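Local structure of nucleoside-diphosphate-sugar pyrophosphorylase (Vibrio cholerae, 4EVW) at residues D131-V136 with L174-R179; S154-Q159 with N218-L223; E185-Y190 with A206-E211. The protein probably transfers a nucleotidyl group from a nucleoside triphosphate to a sugar phosphate, giving a nucleoside-diphosphate sugar and pyrophosphate. The protein carries 1 engineered substitution. All coordinates share one frame; numbering follows the deposited sequence.

Contact 1 of 3, residues D131-V136 with L174-R179; sequences DGYLEV and LYHFNR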
# COMPACT_ATOMS: atom_id res chain seq x y z
N ASP A 131 -12.36 -11.34 -4.96
CA ASP A 131 -11.10 -11.97 -4.61
C ASP A 131 -10.08 -10.90 -4.27
O ASP A 131 -9.01 -11.18 -3.71
CB ASP A 131 -10.60 -12.84 -5.78
CG ASP A 131 -11.46 -14.08 -5.99
OD1 ASP A 131 -11.68 -14.81 -5.00
OD2 ASP A 131 -11.91 -14.31 -7.13
N GLY A 132 -10.42 -9.65 -4.60
CA GLY A 132 -9.53 -8.54 -4.31
C GLY A 132 -10.09 -7.27 -4.91
O GLY A 132 -10.95 -7.31 -5.79
N TYR A 133 -9.64 -6.12 -4.43
CA TYR A 133 -10.13 -4.87 -4.99
C TYR A 133 -9.12 -3.76 -4.82
O TYR A 133 -8.29 -3.78 -3.91
CB TYR A 133 -11.47 -4.47 -4.37
CG TYR A 133 -11.37 -3.71 -3.07
CD1 TYR A 133 -11.29 -4.37 -1.84
CD2 TYR A 133 -11.33 -2.31 -3.07
CE1 TYR A 133 -11.18 -3.65 -0.64
CE2 TYR A 133 -11.22 -1.59 -1.89
CZ TYR A 133 -11.14 -2.27 -0.68
OH TYR A 133 -11.04 -1.54 0.48
N LEU A 134 -9.19 -2.79 -5.73
CA LEU A 134 -8.31 -1.64 -5.71
C LEU A 134 -9.17 -0.44 -5.39
O LEU A 134 -10.21 -0.22 -6.01
CB LEU A 134 -7.67 -1.40 -7.09
CG LEU A 134 -6.73 -2.46 -7.65
CD1 LEU A 134 -7.50 -3.49 -8.47
CD2 LEU A 134 -5.68 -1.77 -8.51
N GLU A 135 -8.75 0.34 -4.40
CA GLU A 135 -9.48 1.54 -4.05
C GLU A 135 -9.04 2.59 -5.06
O GLU A 135 -7.84 2.74 -5.32
CB GLU A 135 -9.12 1.98 -2.64
CG GLU A 135 -9.90 3.17 -2.14
CD GLU A 135 -9.47 3.54 -0.74
OE1 GLU A 135 -8.36 4.08 -0.60
OE2 GLU A 135 -10.24 3.28 0.21
N VAL A 136 -9.99 3.30 -5.65
CA VAL A 136 -9.64 4.30 -6.66
C VAL A 136 -10.37 5.63 -6.47
O VAL A 136 -11.36 5.71 -5.74
CB VAL A 136 -9.97 3.77 -8.09
CG1 VAL A 136 -9.12 2.55 -8.40
CG2 VAL A 136 -11.46 3.43 -8.20
N LEU A 174 -4.24 1.84 -1.98
CA LEU A 174 -4.78 0.79 -1.12
C LEU A 174 -5.13 -0.38 -2.04
O LEU A 174 -5.98 -0.25 -2.92
CB LEU A 174 -6.01 1.26 -0.36
CG LEU A 174 -6.48 0.23 0.67
CD1 LEU A 174 -6.92 0.92 1.95
CD2 LEU A 174 -7.60 -0.62 0.08
N TYR A 175 -4.44 -1.50 -1.84
CA TYR A 175 -4.63 -2.70 -2.65
C TYR A 175 -5.02 -3.85 -1.75
O TYR A 175 -4.24 -4.29 -0.91
CB TYR A 175 -3.33 -3.06 -3.36
CG TYR A 175 -2.75 -1.93 -4.17
CD1 TYR A 175 -1.66 -1.20 -3.71
CD2 TYR A 175 -3.30 -1.60 -5.41
CE1 TYR A 175 -1.12 -0.16 -4.47
CE2 TYR A 175 -2.78 -0.56 -6.17
CZ TYR A 175 -1.69 0.15 -5.69
OH TYR A 175 -1.17 1.17 -6.45
N HIS A 176 -6.23 -4.36 -1.94
CA HIS A 176 -6.72 -5.45 -1.11
C HIS A 176 -6.72 -6.78 -1.86
O HIS A 176 -7.06 -6.84 -3.04
CB HIS A 176 -8.14 -5.13 -0.63
CG HIS A 176 -8.72 -6.17 0.28
ND1 HIS A 176 -8.38 -6.27 1.61
CD2 HIS A 176 -9.62 -7.16 0.05
CE1 HIS A 176 -9.04 -7.27 2.16
NE2 HIS A 176 -9.80 -7.83 1.23
N PHE A 177 -6.33 -7.84 -1.15
CA PHE A 177 -6.32 -9.20 -1.68
C PHE A 177 -7.03 -10.07 -0.64
O PHE A 177 -6.67 -10.05 0.54
CB PHE A 177 -4.90 -9.72 -1.88
CG PHE A 177 -4.08 -8.89 -2.82
CD1 PHE A 177 -3.51 -7.70 -2.40
CD2 PHE A 177 -3.90 -9.29 -4.14
CE1 PHE A 177 -2.76 -6.91 -3.28
CE2 PHE A 177 -3.15 -8.51 -5.03
CZ PHE A 177 -2.58 -7.32 -4.59
N ASN A 178 -8.04 -10.82 -1.07
CA ASN A 178 -8.78 -11.67 -0.15
C ASN A 178 -7.94 -12.79 0.46
O ASN A 178 -8.19 -13.23 1.58
CB ASN A 178 -10.01 -12.27 -0.85
CG ASN A 178 -10.95 -12.96 0.11
OD1 ASN A 178 -11.34 -12.38 1.13
ND2 ASN A 178 -11.33 -14.19 -0.20
N ARG A 179 -6.93 -13.26 -0.28
CA ARG A 179 -6.05 -14.32 0.20
C ARG A 179 -4.57 -14.00 0.01
O ARG A 179 -4.15 -13.63 -1.09
CB ARG A 179 -6.36 -15.65 -0.51
CG ARG A 179 -7.74 -16.21 -0.21
CD ARG A 179 -7.92 -17.60 -0.80
NE ARG A 179 -9.11 -18.26 -0.26
CZ ARG A 179 -9.08 -19.30 0.56
NH1 ARG A 179 -7.91 -19.83 0.93
NH2 ARG A 179 -10.21 -19.82 1.02
O HOH W 1 -7.13 -12.93 -3.06
O HOH W 2 -10.48 -15.34 -2.71
O HOH W 3 -5.76 1.02 -5.34
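Y133 and H176 face each other as an antiparallel hydrogen-bonded pair, and their side chains cross obliquely on one face of the sheet. Y133 CG sits between the backbone N and the carbonyl carbon (chi1 85°). Of the ring atoms, Y133 CE1 comes to 3.4 Å from H176 CB. The two ring planes are turned by 39°. Further along the same ring, Y133 OH lies 3.6 Å from L174 CD2, so a long flat tyrosine spans two residues of its neighbour. Backbone bonds run both ways between Y133 and H176; on either side of them E135 N reaches L174 O at 3.2 Å and N178 N reaches D131 O at 2.8 Å. On the other face L134 CD2 meets the edge of the Y175 ring, 3.9 Å from Y175 CD2. G132, opposite F177, suits its place because a side chain there would run into H176 O. The buried E135 carboxylate is satisfied by R118 and T172, and H176 ND1 by T110. Strand 132-138 thus lies between 174-177 and the parallel strand 219-223, while Y209 of helix 208-214 covers the face of L134 and Y175 and stacks on F177.

Contact 2 of 3, residues S154-Q159 with N218-L223; sequences STKVIQ and NIHYHL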
# COMPACT_ATOMS: atom_id res chain seq x y z
N SER A 154 -20.79 -1.81 -13.35
CA SER A 154 -20.05 -2.95 -12.82
C SER A 154 -18.78 -2.40 -12.19
O SER A 154 -18.20 -1.45 -12.71
CB SER A 154 -19.67 -3.92 -13.94
OG SER A 154 -18.75 -4.90 -13.47
N THR A 155 -18.35 -2.98 -11.08
CA THR A 155 -17.14 -2.52 -10.44
C THR A 155 -16.00 -3.47 -10.77
O THR A 155 -14.93 -3.41 -10.16
CB THR A 155 -17.30 -2.42 -8.91
OG1 THR A 155 -17.81 -3.65 -8.40
CG2 THR A 155 -18.23 -1.28 -8.54
N LYS A 156 -16.23 -4.35 -11.74
CA LYS A 156 -15.22 -5.32 -12.13
C LYS A 156 -14.05 -4.62 -12.83
O LYS A 156 -14.25 -3.66 -13.58
CB LYS A 156 -15.84 -6.36 -13.05
CG LYS A 156 -15.25 -7.75 -12.91
CD LYS A 156 -16.05 -8.77 -13.73
CE LYS A 156 -15.20 -10.00 -14.06
NZ LYS A 156 -14.65 -10.66 -12.85
N VAL A 157 -12.83 -5.09 -12.56
CA VAL A 157 -11.63 -4.52 -13.18
C VAL A 157 -11.07 -5.53 -14.17
O VAL A 157 -10.92 -6.71 -13.85
CB VAL A 157 -10.55 -4.19 -12.11
CG1 VAL A 157 -9.27 -3.71 -12.79
CG2 VAL A 157 -11.07 -3.12 -11.16
N ILE A 158 -10.77 -5.08 -15.38
CA ILE A 158 -10.25 -5.99 -16.40
C ILE A 158 -8.76 -5.80 -16.66
O ILE A 158 -8.14 -6.64 -17.30
CB ILE A 158 -10.99 -5.82 -17.75
CG1 ILE A 158 -10.91 -4.37 -18.22
CG2 ILE A 158 -12.44 -6.27 -17.60
CD1 ILE A 158 -11.53 -4.13 -19.60
N GLN A 159 -8.19 -4.71 -16.16
CA GLN A 159 -6.77 -4.44 -16.38
C GLN A 159 -6.26 -3.32 -15.48
O GLN A 159 -7.02 -2.43 -15.10
CB GLN A 159 -6.56 -4.05 -17.85
CG GLN A 159 -5.12 -3.80 -18.28
CD GLN A 159 -5.02 -3.26 -19.71
OE1 GLN A 159 -5.99 -3.33 -20.47
NE2 GLN A 159 -3.86 -2.75 -20.07
N ASN A 218 -11.92 -12.78 -9.38
CA ASN A 218 -12.89 -11.70 -9.40
C ASN A 218 -12.34 -10.42 -8.75
O ASN A 218 -12.48 -10.22 -7.55
CB ASN A 218 -14.15 -12.19 -8.68
CG ASN A 218 -15.32 -11.26 -8.84
OD1 ASN A 218 -15.38 -10.47 -9.79
ND2 ASN A 218 -16.28 -11.36 -7.94
N ILE A 219 -11.75 -9.56 -9.57
CA ILE A 219 -11.15 -8.32 -9.07
C ILE A 219 -12.03 -7.10 -9.34
O ILE A 219 -12.50 -6.88 -10.45
CB ILE A 219 -9.76 -8.09 -9.71
CG1 ILE A 219 -8.87 -9.32 -9.46
CG2 ILE A 219 -9.13 -6.83 -9.14
CD1 ILE A 219 -8.67 -9.68 -7.99
N HIS A 220 -12.24 -6.29 -8.30
CA HIS A 220 -13.07 -5.10 -8.44
C HIS A 220 -12.37 -3.83 -8.02
O HIS A 220 -11.22 -3.84 -7.58
CB HIS A 220 -14.34 -5.24 -7.58
CG HIS A 220 -15.31 -6.24 -8.11
ND1 HIS A 220 -16.55 -5.88 -8.60
CD2 HIS A 220 -15.23 -7.59 -8.25
CE1 HIS A 220 -17.19 -6.96 -9.02
NE2 HIS A 220 -16.40 -8.01 -8.82
N TYR A 221 -13.05 -2.70 -8.19
CA TYR A 221 -12.51 -1.44 -7.74
C TYR A 221 -13.55 -0.87 -6.80
O TYR A 221 -14.70 -1.32 -6.79
CB TYR A 221 -12.25 -0.46 -8.90
CG TYR A 221 -13.47 0.10 -9.61
CD1 TYR A 221 -14.22 1.15 -9.07
CD2 TYR A 221 -13.84 -0.39 -10.86
CE1 TYR A 221 -15.31 1.70 -9.77
CE2 TYR A 221 -14.93 0.15 -11.57
CZ TYR A 221 -15.65 1.19 -11.01
OH TYR A 221 -16.71 1.72 -11.71
N HIS A 222 -13.12 0.07 -5.98
CA HIS A 222 -14.03 0.74 -5.07
C HIS A 222 -13.69 2.21 -5.19
O HIS A 222 -12.59 2.64 -4.84
CB HIS A 222 -13.86 0.31 -3.63
CG HIS A 222 -14.79 1.02 -2.70
ND1 HIS A 222 -14.35 1.87 -1.70
CD2 HIS A 222 -16.14 1.08 -2.67
CE1 HIS A 222 -15.39 2.42 -1.10
NE2 HIS A 222 -16.49 1.96 -1.67
N LEU A 223 -14.65 2.98 -5.71
CA LEU A 223 -14.46 4.40 -5.93
C LEU A 223 -14.73 5.27 -4.70
O LEU A 223 -15.79 5.16 -4.08
CB LEU A 223 -15.38 4.86 -7.06
CG LEU A 223 -15.36 6.35 -7.41
CD1 LEU A 223 -14.00 6.72 -7.99
CD2 LEU A 223 -16.46 6.66 -8.40
O HOH W 4 -11.76 -9.20 -12.48
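T155 and H220 meet through a short side-chain hydrogen bond, T155 OG1 to H220 ND1 at 2.6 Å, with the hydroxyl at the imidazole edge. Taken alone, this pair leaves the donor open. The threonine torsion (chi1 51°) sets OG1 between the backbone N and the carbonyl carbon, and the two side chains cross at about a right angle. N218 OD1 serves both segments: it accepts a hydrogen bond from K156 NZ at 3.2 Å, tilted from the amide plane, and a weak one from H220 NE2. A flexible lysine suits this place, its long chain reaching over to the asparagine.

Two backbone bonds flank K156, whose single bridge to H220 ties the start of strand 157-161, paired with 146-149 in a two-stranded sheet, to strand 219-223 of the mixed sheet. Y221 N donates in the carbonyl plane to T155 O at 2.8 Å, and V157 N donates to I219 O at the same distance. S154 OG accepts from K156 N, two residues on, an ST turn. A water accepts from K156 NZ and I219 N and may donate to V157 O.

The aromatic rings take CH-pi contacts. K156 CA lies 4.0 Å from the centroid of the H220 ring, over one face, and T155 CA stands over the Y221 ring. V157 CG2 lies at that ring's edge, near its plane, and is 3.7 Å from Y221 CB. V157 CB touches I219 CG2 more loosely, so the branched valine meets residues two apart on strand 219-223; its other neighbours include A147 and I213.

Held at both nitrogens, the imidazole is restrained in its rotation. A neutral ring would carry its hydrogen on NE2, and ND1 would then probably accept from T155 OG1; the nearby lysine ammonium would probably disfavour double protonation.

Contact 3 of 3, residues E185-Y190 with A206-E211; sequences EAYREY and APLYNE. Engineered in segment 206-211: E211 (natural residue Leu).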
# COMPACT_ATOMS: atom_id res chain seq x y z
N GLU A 185 1.21 -15.72 -5.21
CA GLU A 185 1.21 -16.41 -6.50
C GLU A 185 1.31 -15.39 -7.64
O GLU A 185 2.04 -15.61 -8.61
CB GLU A 185 -0.05 -17.25 -6.65
CG GLU A 185 -0.10 -18.06 -7.93
CD GLU A 185 1.01 -19.09 -8.03
OE1 GLU A 185 1.65 -19.40 -7.00
OE2 GLU A 185 1.22 -19.61 -9.14
N ALA A 186 0.59 -14.28 -7.53
CA ALA A 186 0.65 -13.25 -8.57
C ALA A 186 2.07 -12.68 -8.63
O ALA A 186 2.60 -12.41 -9.71
CB ALA A 186 -0.34 -12.15 -8.27
N TYR A 187 2.68 -12.50 -7.46
CA TYR A 187 4.04 -11.98 -7.37
C TYR A 187 5.00 -12.93 -8.06
O TYR A 187 5.86 -12.51 -8.84
CB TYR A 187 4.48 -11.83 -5.92
CG TYR A 187 5.86 -11.24 -5.81
CD1 TYR A 187 6.06 -9.87 -5.89
CD2 TYR A 187 6.98 -12.07 -5.64
CE1 TYR A 187 7.34 -9.32 -5.80
CE2 TYR A 187 8.26 -11.53 -5.56
CZ TYR A 187 8.43 -10.16 -5.63
OH TYR A 187 9.70 -9.62 -5.52
N ARG A 188 4.87 -14.20 -7.78
CA ARG A 188 5.76 -15.21 -8.36
C ARG A 188 5.63 -15.20 -9.85
O ARG A 188 6.59 -15.21 -10.53
CB ARG A 188 5.40 -16.60 -7.86
CG ARG A 188 5.89 -16.84 -6.47
CD ARG A 188 5.84 -18.32 -6.18
NE ARG A 188 4.48 -18.75 -5.85
CZ ARG A 188 3.96 -18.68 -4.63
NH1 ARG A 188 4.69 -18.21 -3.63
NH2 ARG A 188 2.72 -19.09 -4.42
N GLU A 189 4.43 -15.16 -10.37
CA GLU A 189 4.22 -15.13 -11.81
C GLU A 189 4.81 -13.86 -12.40
O GLU A 189 5.50 -13.90 -13.43
CB GLU A 189 2.73 -15.20 -12.11
CG GLU A 189 2.11 -16.55 -11.80
CD GLU A 189 2.51 -17.62 -12.80
OE1 GLU A 189 3.05 -17.26 -13.87
OE2 GLU A 189 2.28 -18.81 -12.53
N TYR A 190 4.56 -12.73 -11.75
CA TYR A 190 5.06 -11.45 -12.23
C TYR A 190 6.57 -11.39 -12.36
O TYR A 190 7.09 -10.92 -13.37
CB TYR A 190 4.57 -10.32 -11.32
CG TYR A 190 4.78 -8.95 -11.90
CD1 TYR A 190 5.80 -8.12 -11.43
CD2 TYR A 190 3.97 -8.47 -12.93
CE1 TYR A 190 6.00 -6.85 -11.96
CE2 TYR A 190 4.16 -7.20 -13.47
CZ TYR A 190 5.17 -6.39 -12.98
OH TYR A 190 5.36 -5.14 -13.51
N ALA A 206 0.12 -2.63 -8.18
CA ALA A 206 -0.99 -2.60 -9.14
C ALA A 206 -0.89 -3.61 -10.28
O ALA A 206 -1.86 -4.29 -10.60
CB ALA A 206 -1.17 -1.18 -9.69
N PRO A 207 0.29 -3.73 -10.92
CA PRO A 207 0.44 -4.69 -12.03
C PRO A 207 0.13 -6.14 -11.64
O PRO A 207 -0.26 -6.95 -12.48
CB PRO A 207 1.90 -4.53 -12.43
CG PRO A 207 2.17 -3.09 -12.14
CD PRO A 207 1.48 -2.87 -10.81
N LEU A 208 0.30 -6.47 -10.36
CA LEU A 208 0.05 -7.83 -9.90
C LEU A 208 -1.38 -8.29 -10.16
O LEU A 208 -1.62 -9.47 -10.37
CB LEU A 208 0.37 -7.97 -8.40
CG LEU A 208 1.83 -7.72 -8.02
CD1 LEU A 208 2.07 -8.12 -6.56
CD2 LEU A 208 2.73 -8.52 -8.94
N TYR A 209 -2.32 -7.36 -10.15
CA TYR A 209 -3.71 -7.74 -10.38
C TYR A 209 -3.93 -8.34 -11.78
O TYR A 209 -4.84 -9.14 -11.97
CB TYR A 209 -4.63 -6.54 -10.15
CG TYR A 209 -4.83 -6.23 -8.68
CD1 TYR A 209 -5.74 -6.96 -7.92
CD2 TYR A 209 -4.11 -5.22 -8.06
CE1 TYR A 209 -5.94 -6.68 -6.57
CE2 TYR A 209 -4.30 -4.92 -6.71
CZ TYR A 209 -5.21 -5.65 -5.98
OH TYR A 209 -5.41 -5.33 -4.66
N ASN A 210 -3.10 -7.97 -12.74
CA ASN A 210 -3.26 -8.53 -14.09
C ASN A 210 -3.05 -10.03 -14.08
O ASN A 210 -3.70 -10.75 -14.83
CB ASN A 210 -2.31 -7.85 -15.08
CG ASN A 210 -2.69 -6.41 -15.34
OD1 ASN A 210 -3.86 -6.11 -15.56
ND2 ASN A 210 -1.71 -5.52 -15.32
N GLU A 211 -2.16 -10.51 -13.21
CA GLU A 211 -1.91 -11.95 -13.11
C GLU A 211 -3.16 -12.62 -12.54
O GLU A 211 -3.55 -13.71 -12.98
CB GLU A 211 -0.70 -12.22 -12.20
CG GLU A 211 0.62 -11.57 -12.63
CD GLU A 211 1.21 -12.20 -13.89
OE1 GLU A 211 0.73 -13.27 -14.31
OE2 GLU A 211 2.16 -11.61 -14.46
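Helix 180-191 packs here against the beginning of helix 208-214, with Y190 and A186 of the first meeting P207, L208 and E211 of segment 206-211, which leads into the second. The Y190 ring reaches across. Chi1 (-168°) places Y190 CG anti to the backbone N; the ring then meets the proline through Y190 CE2, 3.6 Å from P207 CB. L208 crosses Y190 at about a right angle and sets L208 CD2 3.5 Å from Y190 CB, close to the root of the ring. The same leucine sends CD1 to the edge of the Y187 ring, so its forked end touches Y187 and Y190, three residues apart on the helix.

A186 suits the closest approach of the backbones because its small side chain lets them come near: A186 CB lies 3.6 Å from L208 O and 3.9 Å from E211 CB. E211 is an engineered residue, leucine in the natural sequence. The bend at chi2 (-70°) places its CD beside E189 CB. E211 OE1 lies 3.5 Å from E189 CB, while E211 OE2 lies at the edge of the Y190 ring, 3.9 Å from Y190 CD2, with the carboxylate and ring planes 77° apart.

The contact is thus held chiefly by apolar packing, its aliphatic and aromatic carbons shielding one another from water. Into this setting the engineered glutamate brings a buried acid, whose OE1 is 4.6 Å from the like-charged E189 OE1. Such closeness would be expected to raise the affinity of either acid for a proton, an effect that the magnesium ion about 4 Å from the E211 side chain could offset.

Contacts 1 and 2 share one mixed sheet: strand 132-138 of contact 1 lies beside strand 219-223 of contact 2, and their centres are 9 Å apart. D131 OD2 and V136 N of contact 1 probably hydrogen-bond to N218 N and H222 O of contact 2. Contact 3 lies farther off, about 13 Å from contact 1 and 16 Å from contact 2 between centres. Its Y209 hydroxyl reaches H176 O, and its ring touches I219. Along the chain the segments of contacts 1 and 2 alternate, whereas contact 3 follows contact 1 and precedes strand 219-223. Together the contacts join the mixed sheet to helices 180-191 and 208-214 packed beside it.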